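Local coordinates for protein GH18 chiitnase (Pseudoalteromonas aurantia, PDB 6K7Z) that probably cleaves chitin at internal glycosidic bonds, as an endochitinase of glycoside hydrolase family 18 with a TIM-barrel fold, at residues A[58-61]-A[62-66]; A[244-247]-A[248-251]; A[79-83]-A[84-88]. All coordinates share one frame; numbering follows the deposited sequence.

Interaction 1: A[58-61]-A[62-66]; sequences TIEA and IKVMQ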
ATOM      1  N   THR A  58       9.586   8.341  16.163  1.00 15.41           N
ATOM      2  CA  THR A  58       8.507   8.097  15.209  1.00 14.89           C
ATOM      3  C   THR A  58       7.311   8.987  15.517  1.00 16.18           C
ATOM      4  O   THR A  58       6.781   9.673  14.632  1.00 14.12           O
ATOM      5  CB  THR A  58       8.109   6.621  15.246  1.00 12.45           C
ATOM      6  OG1 THR A  58       9.220   5.815  14.839  1.00 14.43           O
ATOM      7  CG2 THR A  58       6.913   6.345  14.355  1.00 12.47           C
ATOM      8  N   ILE A  59       6.895   9.008  16.783  1.00 16.10           N
ATOM      9  CA  ILE A  59       5.739   9.806  17.193  1.00 15.67           C
ATOM     10  C   ILE A  59       5.924  11.267  16.798  1.00 16.13           C
ATOM     11  O   ILE A  59       5.009  11.908  16.269  1.00 16.52           O
ATOM     12  CB  ILE A  59       5.503   9.654  18.707  1.00 18.52           C
ATOM     13  CG1 ILE A  59       5.063   8.220  19.031  1.00 19.08           C
ATOM     14  CG2 ILE A  59       4.471  10.656  19.179  1.00 18.47           C
ATOM     15  CD1 ILE A  59       4.990   7.908  20.530  1.00 18.47           C
ATOM     16  N   GLU A  60       7.117  11.812  17.038  1.00 17.87           N
ATOM     17  CA  GLU A  60       7.360  13.209  16.681  1.00 16.87           C
ATOM     18  C   GLU A  60       7.393  13.386  15.168  1.00 16.46           C
ATOM     19  O   GLU A  60       6.823  14.346  14.637  1.00 16.02           O
ATOM     20  CB  GLU A  60       8.664  13.706  17.317  1.00 19.07           C
ATOM     21  CG  GLU A  60       9.066  15.135  16.937  1.00 21.16           C
ATOM     22  CD  GLU A  60       8.069  16.204  17.377  1.00 25.63           C
ATOM     23  OE1 GLU A  60       7.145  15.903  18.161  1.00 27.34           O
ATOM     24  OE2 GLU A  60       8.201  17.365  16.927  1.00 26.16           O
ATOM     25  N   ALA A  61       8.027  12.455  14.457  1.00 14.22           N
ATOM     26  CA  ALA A  61       8.101  12.576  13.004  1.00 14.31           C
ATOM     27  C   ALA A  61       6.712  12.611  12.380  1.00 14.74           C
ATOM     28  O   ALA A  61       6.469  13.370  11.432  1.00 14.97           O
ATOM     29  CB  ALA A  61       8.920  11.423  12.426  1.00 15.03           C
ATOM     30  N   ILE A  62       5.790  11.799  12.903  1.00 15.55           N
ATOM     31  CA  ILE A  62       4.423  11.784  12.391  1.00 15.93           C
ATOM     32  C   ILE A  62       3.772  13.151  12.564  1.00 17.73           C
ATOM     33  O   ILE A  62       3.092  13.655  11.656  1.00 16.75           O
ATOM     34  CB  ILE A  62       3.606  10.681  13.094  1.00 16.24           C
ATOM     35  CG1 ILE A  62       4.191   9.293  12.789  1.00 14.75           C
ATOM     36  CG2 ILE A  62       2.127  10.793  12.716  1.00 16.62           C
ATOM     37  CD1 ILE A  62       3.666   8.184  13.680  1.00 14.74           C
ATOM     38  N   LYS A  63       3.952  13.768  13.735  1.00 17.94           N
ATOM     39  CA  LYS A  63       3.376  15.089  13.965  1.00 19.51           C
ATOM     40  C   LYS A  63       3.956  16.114  13.002  1.00 18.13           C
ATOM     41  O   LYS A  63       3.224  16.943  12.452  1.00 22.25           O
ATOM     42  CB  LYS A  63       3.612  15.531  15.409  1.00 20.25           C
ATOM     43  CG  LYS A  63       2.823  14.756  16.450  1.00 21.81           C
ATOM     44  CD  LYS A  63       3.202  15.221  17.857  1.00 27.13           C
ATOM     45  CE  LYS A  63       2.631  14.298  18.931  1.00 28.50           C
ATOM     46  NZ  LYS A  63       3.187  14.613  20.287  1.00 30.11           N
ATOM     47  N   VAL A  64       5.270  16.063  12.777  1.00 16.82           N
ATOM     48  CA  VAL A  64       5.914  17.014  11.881  1.00 17.89           C
ATOM     49  C   VAL A  64       5.439  16.810  10.449  1.00 19.70           C
ATOM     50  O   VAL A  64       5.152  17.777   9.730  1.00 18.86           O
ATOM     51  CB  VAL A  64       7.441  16.892  11.995  1.00 17.10           C
ATOM     52  CG1 VAL A  64       8.119  17.732  10.926  1.00 14.60           C
ATOM     53  CG2 VAL A  64       7.903  17.314  13.396  1.00 17.95           C
ATOM     54  N   MET A  65       5.359  15.550  10.009  1.00 15.06           N
ATOM     55  CA  MET A  65       4.834  15.260   8.677  1.00 17.62           C
ATOM     56  C   MET A  65       3.413  15.786   8.523  1.00 19.20           C
ATOM     57  O   MET A  65       3.080  16.436   7.524  1.00 20.22           O
ATOM     58  CB  MET A  65       4.880  13.752   8.412  1.00 15.92           C
ATOM     59  CG  MET A  65       6.276  13.215   8.097  1.00 14.88           C
ATOM     60  SD  MET A  65       6.238  11.490   7.514  1.00 16.14           S
ATOM     61  CE  MET A  65       6.045  10.623   9.074  1.00 15.85           C
ATOM     62  N   GLN A  66       2.563  15.515   9.514  1.00 19.51           N
ATOM     63  CA  GLN A  66       1.183  15.983   9.468  1.00 20.87           C
ATOM     64  C   GLN A  66       1.105  17.506   9.477  1.00 24.68           C
ATOM     65  O   GLN A  66       0.252  18.088   8.795  1.00 28.25           O
ATOM     66  CB  GLN A  66       0.398  15.382  10.629  1.00 20.82           C
ATOM     67  CG  GLN A  66       0.030  13.927  10.364  1.00 22.34           C
ATOM     68  CD  GLN A  66      -0.519  13.219  11.575  1.00 18.58           C
ATOM     69  OE1 GLN A  66      -0.279  13.628  12.712  1.00 23.91           O
ATOM     70  NE2 GLN A  66      -1.249  12.136  11.343  1.00 16.50           N
TER
HETATM   71  O   HOH W   1       5.861  14.359  19.495  1.00 22.32           O
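Lys63 reaches back along its helix over the turn that holds Ile59 and Glu60, and each part of its chain has a neighbour there. Lys63 CB lies 3.5 Å from Glu60 O, and Lys63 CG lies 3.6 Å from Ile59 O. CG is placed beside the backbone N and anti to the carbonyl carbon (chi1 -70°), and from there the fully extended chain is carried toward the preceding turn. CD passes one oxygen of Glu60 (Lys63 CD to Glu60 OE1 4.0 Å), the two side chains crossing at about a right angle. CE then runs alongside Ile59, the two side chains pointing the same way, with Ile59 CG2 4.1 Å from Lys63 CE. At the tip, Lys63 NZ donates to a water 2.8 Å away that bridges to Glu60 OE1, though this second leg is modelled unusually short and is doubtful in detail. Lys63 NZ itself is still 4.7 Å from Glu60 OE1; the attraction of the two charges is probably softened accordingly.

Helix 56-67 belongs to the outer layer of the TIM barrel, in the connection leading to strand 71-77. Its inward face carries Ile62 and Met65, which lie on Val72 of that strand and on Leu28 and Val26 of strand 25-33. The i to i+4 backbone bonds run through the contact, from Ile62 N to Thr58 O, Val64 N to Glu60 O and Met65 N to Ala61 O, with the Lys63 N to Ile59 O bond weak. On the buried side, Ile62 CD1 meets Thr58 CG2 at 3.8 Å, whereas Thr58 OG1 bonds to Thr55. Met65 folds back at its last torsion (chi3 -79°), which brings Met65 CE to 3.6 Å from Ala61 O. Glu60 OE2 lies near Val64 CG2.

Interaction 2: A[244-247]-A[248-251]; sequences VIKP and IQQQ
The amides of Ile248, Gln249 and Gln250 bond to the carbonyls of Val244, Ile245 and Lys246 along the last turns of helix 237-251, which is kinked at Pro247 because the proline N has no hydrogen for the turn before. Of the three, Gln249 N to Ile245 O is the shortest, at 2.9 Å. This is the helix of the beta-alpha-beta unit between strands 219-224 and 256-260 of the barrel. On the buried side Val244 and Ile248 lie side by side, with Val244 CG1 4.0 Å from Ile248 CD1; this pair faces helix 198-209, where Ile248 touches Val202 and Tyr205.

Gln249 runs parallel to Ile245 on the next face. With CG anti to the carbonyl carbon (chi1 -68°) and the chain extended, its amide carbon comes alongside the Ile245 branch, Gln249 CD to Ile245 CG2 measuring 3.7 Å. NE2 donates to the carbonyl of Ser277, while a water accepting from Lys246 NZ also reaches OE1, a leg modelled short. A leucine here would probably leave the Ser277 carbonyl without its NE2 donor and the water on Lys246 NZ without this acceptor. The glutamine side chain, with its aliphatic part beside Ile245 and its amide at the tip, thus ties this turn to the end of helix 269-277 and shares a water with the lysine ammonium.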
ATOM      1  N   VAL A 244       7.240   4.718 -18.452  1.00 12.89           N
ATOM      2  CA  VAL A 244       6.017   4.454 -17.702  1.00 13.00           C
ATOM      3  C   VAL A 244       5.222   5.739 -17.515  1.00 14.32           C
ATOM      4  O   VAL A 244       4.076   5.844 -17.967  1.00 13.85           O
ATOM      5  CB  VAL A 244       6.335   3.812 -16.339  1.00 13.89           C
ATOM      6  CG1 VAL A 244       5.074   3.699 -15.494  1.00 14.61           C
ATOM      7  CG2 VAL A 244       6.995   2.462 -16.518  1.00 13.53           C
ATOM      8  N   ILE A 245       5.820   6.710 -16.812  1.00 14.18           N
ATOM      9  CA  ILE A 245       5.103   7.916 -16.410  1.00 12.45           C
ATOM     10  C   ILE A 245       4.663   8.716 -17.631  1.00 16.54           C
ATOM     11  O   ILE A 245       3.485   9.049 -17.792  1.00 16.22           O
ATOM     12  CB  ILE A 245       5.966   8.765 -15.459  1.00 12.15           C
ATOM     13  CG1 ILE A 245       6.093   8.077 -14.088  1.00 15.24           C
ATOM     14  CG2 ILE A 245       5.370  10.158 -15.305  1.00 17.59           C
ATOM     15  CD1 ILE A 245       7.020   8.783 -13.115  1.00 12.29           C
ATOM     16  N   LYS A 246       5.603   9.056 -18.505  1.00 19.61           N
ATOM     17  CA  LYS A 246       5.213   9.848 -19.667  1.00 20.79           C
ATOM     18  C   LYS A 246       4.249   9.109 -20.588  1.00 19.20           C
ATOM     19  O   LYS A 246       3.257   9.727 -21.008  1.00 19.72           O
ATOM     20  CB  LYS A 246       6.460  10.350 -20.403  1.00 20.83           C
ATOM     21  CG  LYS A 246       7.127  11.474 -19.616  1.00 23.76           C
ATOM     22  CD  LYS A 246       8.240  12.177 -20.375  1.00 25.31           C
ATOM     23  CE  LYS A 246       8.892  13.248 -19.510  1.00 24.82           C
ATOM     24  NZ  LYS A 246       7.968  14.379 -19.200  1.00 32.13           N
ATOM     25  N   PRO A 247       4.431   7.826 -20.910  1.00 17.40           N
ATOM     26  CA  PRO A 247       3.415   7.152 -21.739  1.00 19.59           C
ATOM     27  C   PRO A 247       2.033   7.113 -21.101  1.00 18.17           C
ATOM     28  O   PRO A 247       1.030   7.207 -21.820  1.00 18.19           O
ATOM     29  CB  PRO A 247       4.003   5.746 -21.931  1.00 18.58           C
ATOM     30  CG  PRO A 247       5.486   5.946 -21.793  1.00 17.14           C
ATOM     31  CD  PRO A 247       5.615   6.970 -20.701  1.00 17.64           C
ATOM     32  N   ILE A 248       1.921   7.021 -19.785  1.00 15.91           N
ATOM     33  CA  ILE A 248       0.614   7.032 -19.162  1.00 15.28           C
ATOM     34  C   ILE A 248       0.022   8.453 -19.245  1.00 19.01           C
ATOM     35  O   ILE A 248      -1.126   8.638 -19.549  1.00 20.15           O
ATOM     36  CB  ILE A 248       0.704   6.554 -17.703  1.00 15.25           C
ATOM     37  CG1 ILE A 248       0.937   5.075 -17.632  1.00 14.50           C
ATOM     38  CG2 ILE A 248      -0.545   6.878 -16.933  1.00 17.88           C
ATOM     39  CD1 ILE A 248       1.233   4.565 -16.248  1.00 15.75           C
ATOM     40  N   GLN A 249       0.839   9.454 -18.970  1.00 17.22           N
ATOM     41  CA  GLN A 249       0.385  10.824 -19.030  1.00 17.78           C
ATOM     42  C   GLN A 249      -0.098  11.234 -20.438  1.00 21.63           C
ATOM     43  O   GLN A 249      -0.926  12.083 -20.542  1.00 20.14           O
ATOM     44  CB  GLN A 249       1.431  11.806 -18.566  1.00 19.80           C
ATOM     45  CG  GLN A 249       1.759  11.747 -17.094  1.00 23.33           C
ATOM     46  CD  GLN A 249       2.988  12.591 -16.735  1.00 23.26           C
ATOM     47  OE1 GLN A 249       3.850  12.759 -17.510  1.00 22.00           O
ATOM     48  NE2 GLN A 249       3.020  13.090 -15.545  1.00 23.81           N
ATOM     49  N   GLN A 250       0.458  10.604 -21.469  1.00 22.18           N
ATOM     50  CA  GLN A 250       0.089  10.877 -22.856  1.00 24.64           C
ATOM     51  C   GLN A 250      -1.299  10.374 -23.147  1.00 26.30           C
ATOM     52  O   GLN A 250      -2.036  11.004 -23.835  1.00 26.13           O
ATOM     53  CB  GLN A 250       1.118  10.375 -23.916  1.00 27.00           C
ATOM     54  CG  GLN A 250       1.637   8.950 -23.763  1.00 31.28           C
ATOM     55  CD  GLN A 250       2.604   8.502 -24.863  1.00 37.06           C
ATOM     56  OE1 GLN A 250       3.468   9.258 -25.245  1.00 38.34           O
ATOM     57  NE2 GLN A 250       2.449   7.299 -25.368  1.00 41.68           N
ATOM     58  N   GLN A 251      -1.652   9.236 -22.581  1.00 24.75           N
ATOM     59  CA  GLN A 251      -2.957   8.643 -22.800  1.00 25.19           C
ATOM     60  C   GLN A 251      -4.053   8.871 -21.818  1.00 25.11           C
ATOM     61  O   GLN A 251      -5.153   8.696 -22.163  1.00 26.77           O
ATOM     62  CB  GLN A 251      -2.840   7.159 -22.888  1.00 26.58           C
ATOM     63  CG  GLN A 251      -2.043   6.664 -24.009  1.00 27.51           C
ATOM     64  CD  GLN A 251      -2.429   5.259 -24.338  1.00 30.88           C
ATOM     65  OE1 GLN A 251      -3.609   4.954 -24.569  1.00 32.10           O
ATOM     66  NE2 GLN A 251      -1.442   4.381 -24.315  1.00 26.77           N
TER
HETATM   67  O   HOH W   2       6.119  13.800 -17.266  1.00 28.32           O
HETATM   68  O   HOH W   3       0.839   5.323 -24.012  1.00 26.38           O

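Interaction 3: A[79-83]-A[84-88]; sequences GTMGS and NAYRS
Met81 lies across one face of the Tyr86 ring. Its CG is anti to the backbone N (chi1 -174°) and the rest of the chain is extended, which draws the side chain over the ring from the phenol end inward: Met81 CG is 3.9 Å from Tyr86 CE2, and Met81 SD is 3.8 Å from Tyr86 CZ. The methyl comes last, with Met81 CE 3.5 Å from Tyr86 CE1. It stands over the face, only 17° off the ring normal, in a CH-pi contact, whereas the sulfur meets the ring obliquely in a Met-aromatic contact. Met81 CE is also 4.1 Å from Ala85 CB, so the methyl touches both Tyr86 and Ala85 of the helix.

Between the methionine and the helix, Gly82 takes the N-cap position of helix 83-89. Its carbonyl receives two weak bonds, from Ala85 N and from Tyr86 N. The latter is the first i to i+4 bond; the next, Arg87 N to Ser83 O, is firmer at 2.8 Å. Asn84 turns its amide back over the cap: CG sits between the backbone N and the carbonyl carbon (chi1 57°), bringing Asn84 OD1 to 3.4 Å from Gly82 CA. Asn84 OD1 also accepts a weak bond from Ala85 N.

The loop follows strand 71-77 at its C-terminal end, the end of a TIM barrel that bears the active site. Tyr116, which lies within the DxxDxDxE signature of family 18, meets Tyr86 edge-to-face, and Ser83 OG bonds to Asp118. With a soft, polarisable thioether laid on an aromatic face, the contact between Met81 and Tyr86 is probably held mainly by dispersion and shape, while the polar bonds beside it belong to the helix start.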
ATOM      1  N   GLY A  79       4.301  -8.896   3.455  1.00 21.60           N
ATOM      2  CA  GLY A  79       4.589 -10.176   2.877  1.00 23.55           C
ATOM      3  C   GLY A  79       4.822 -11.366   3.782  1.00 24.61           C
ATOM      4  O   GLY A  79       4.738 -12.470   3.350  1.00 28.82           O
ATOM      5  N   THR A  80       5.143 -11.108   5.023  1.00 24.74           N
ATOM      6  CA  THR A  80       5.454 -12.200   5.939  1.00 26.40           C
ATOM      7  C   THR A  80       4.260 -12.660   6.773  1.00 26.94           C
ATOM      8  O   THR A  80       4.415 -13.572   7.589  1.00 27.24           O
ATOM      9  CB  THR A  80       6.607 -11.803   6.873  1.00 29.39           C
ATOM     10  OG1 THR A  80       6.136 -10.894   7.878  1.00 30.54           O
ATOM     11  CG2 THR A  80       7.733 -11.151   6.085  1.00 31.39           C
ATOM     12  N   MET A  81       3.077 -12.085   6.582  1.00 18.92           N
ATOM     13  CA  MET A  81       1.921 -12.495   7.366  1.00 21.72           C
ATOM     14  C   MET A  81       1.322 -13.777   6.795  1.00 22.08           C
ATOM     15  O   MET A  81       1.133 -13.906   5.578  1.00 20.96           O
ATOM     16  CB  MET A  81       0.877 -11.383   7.407  1.00 21.28           C
ATOM     17  CG  MET A  81      -0.264 -11.697   8.329  1.00 19.56           C
ATOM     18  SD  MET A  81      -1.182 -10.229   8.766  1.00 22.87           S
ATOM     19  CE  MET A  81      -2.761 -10.981   9.129  1.00 18.68           C
ATOM     20  N   GLY A  82       1.039 -14.732   7.674  1.00 23.50           N
ATOM     21  CA  GLY A  82       0.636 -16.050   7.220  1.00 23.61           C
ATOM     22  C   GLY A  82      -0.824 -16.118   6.817  1.00 20.11           C
ATOM     23  O   GLY A  82      -1.689 -15.452   7.384  1.00 20.32           O
ATOM     24  N   SER A  83      -1.090 -16.962   5.815  1.00 20.07           N
ATOM     25  CA  SER A  83      -2.459 -17.212   5.384  1.00 19.55           C
ATOM     26  C   SER A  83      -3.312 -17.735   6.530  1.00 19.87           C
ATOM     27  O   SER A  83      -4.509 -17.427   6.613  1.00 21.28           O
ATOM     28  CB  SER A  83      -2.446 -18.201   4.214  1.00 18.74           C
ATOM     29  OG  SER A  83      -3.739 -18.385   3.679  1.00 19.52           O
ATOM     30  N   ASN A  84      -2.706 -18.501   7.440  1.00 22.07           N
ATOM     31  CA  ASN A  84      -3.451 -19.040   8.568  1.00 20.16           C
ATOM     32  C   ASN A  84      -3.955 -17.933   9.491  1.00 22.55           C
ATOM     33  O   ASN A  84      -5.036 -18.057  10.076  1.00 19.55           O
ATOM     34  CB  ASN A  84      -2.572 -20.037   9.334  1.00 22.18           C
ATOM     35  CG  ASN A  84      -1.265 -19.418   9.825  1.00 26.68           C
ATOM     36  OD1 ASN A  84      -0.750 -18.465   9.237  1.00 27.13           O
ATOM     37  ND2 ASN A  84      -0.727 -19.960  10.917  1.00 27.19           N
ATOM     38  N   ALA A  85      -3.193 -16.846   9.636  1.00 19.86           N
ATOM     39  CA  ALA A  85      -3.672 -15.734  10.452  1.00 19.64           C
ATOM     40  C   ALA A  85      -4.859 -15.044   9.790  1.00 18.96           C
ATOM     41  O   ALA A  85      -5.853 -14.726  10.457  1.00 16.41           O
ATOM     42  CB  ALA A  85      -2.538 -14.743  10.708  1.00 20.97           C
ATOM     43  N   TYR A  86      -4.774 -14.816   8.477  1.00 16.19           N
ATOM     44  CA  TYR A  86      -5.889 -14.224   7.743  1.00 17.55           C
ATOM     45  C   TYR A  86      -7.124 -15.115   7.804  1.00 15.86           C
ATOM     46  O   TYR A  86      -8.250 -14.620   7.920  1.00 18.52           O
ATOM     47  CB  TYR A  86      -5.503 -13.998   6.279  1.00 15.67           C
ATOM     48  CG  TYR A  86      -4.592 -12.818   5.985  1.00 14.85           C
ATOM     49  CD1 TYR A  86      -5.007 -11.510   6.225  1.00 14.18           C
ATOM     50  CD2 TYR A  86      -3.343 -13.012   5.409  1.00 14.53           C
ATOM     51  CE1 TYR A  86      -4.177 -10.426   5.932  1.00 12.13           C
ATOM     52  CE2 TYR A  86      -2.514 -11.940   5.107  1.00 14.92           C
ATOM     53  CZ  TYR A  86      -2.936 -10.652   5.368  1.00 13.04           C
ATOM     54  OH  TYR A  86      -2.101  -9.586   5.068  1.00 13.04           O
ATOM     55  N   ARG A  87      -6.935 -16.430   7.709  1.00 19.18           N
ATOM     56  CA  ARG A  87      -8.076 -17.344   7.778  1.00 17.97           C
ATOM     57  C   ARG A  87      -8.869 -17.125   9.057  1.00 17.29           C
ATOM     58  O   ARG A  87     -10.105 -17.049   9.032  1.00 20.55           O
ATOM     59  CB  ARG A  87      -7.600 -18.792   7.693  1.00 21.63           C
ATOM     60  CG  ARG A  87      -8.720 -19.817   7.493  1.00 22.73           C
ATOM     61  CD  ARG A  87      -8.151 -21.225   7.543  1.00 21.69           C
ATOM     62  NE  ARG A  87      -9.132 -22.245   7.182  1.00 30.43           N
ATOM     63  CZ  ARG A  87      -8.925 -23.551   7.313  1.00 32.71           C
ATOM     64  NH1 ARG A  87      -7.774 -23.992   7.811  1.00 33.70           N
ATOM     65  NH2 ARG A  87      -9.866 -24.420   6.948  1.00 33.86           N
ATOM     66  N   SER A  88      -8.172 -17.024  10.188  1.00 17.48           N
ATOM     67  CA  SER A  88      -8.845 -16.759  11.456  1.00 20.29           C
ATOM     68  C   SER A  88      -9.499 -15.386  11.458  1.00 21.08           C
ATOM     69  O   SER A  88     -10.643 -15.235  11.905  1.00 20.91           O
ATOM     70  CB  SER A  88      -7.851 -16.872  12.608  1.00 22.86           C
ATOM     71  OG  SER A  88      -7.305 -18.177  12.676  1.00 25.08           O
TER

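How the interactions relate
Along the chain the order is interaction 1, interaction 3, interaction 2, and none touches another. Interactions 1 and 3 bracket strand 71-77: helix 56-67 leads into it, and the loop and short helix 83-89 follow it, yet their centres lie about 30 Å apart. Interaction 2 sits on helix 237-251, between strands 219-224 and 256-260 in a beta-alpha-beta unit; its centre is about 34 Å from that of interaction 1 and about 36 Å from that of interaction 3, which lies on the opposite side of the chain's centre. Two contacts therefore belong to the barrel's outer helices and one to the loop and short helix at the C-terminal ends of the barrel strands, the likely catalytic side.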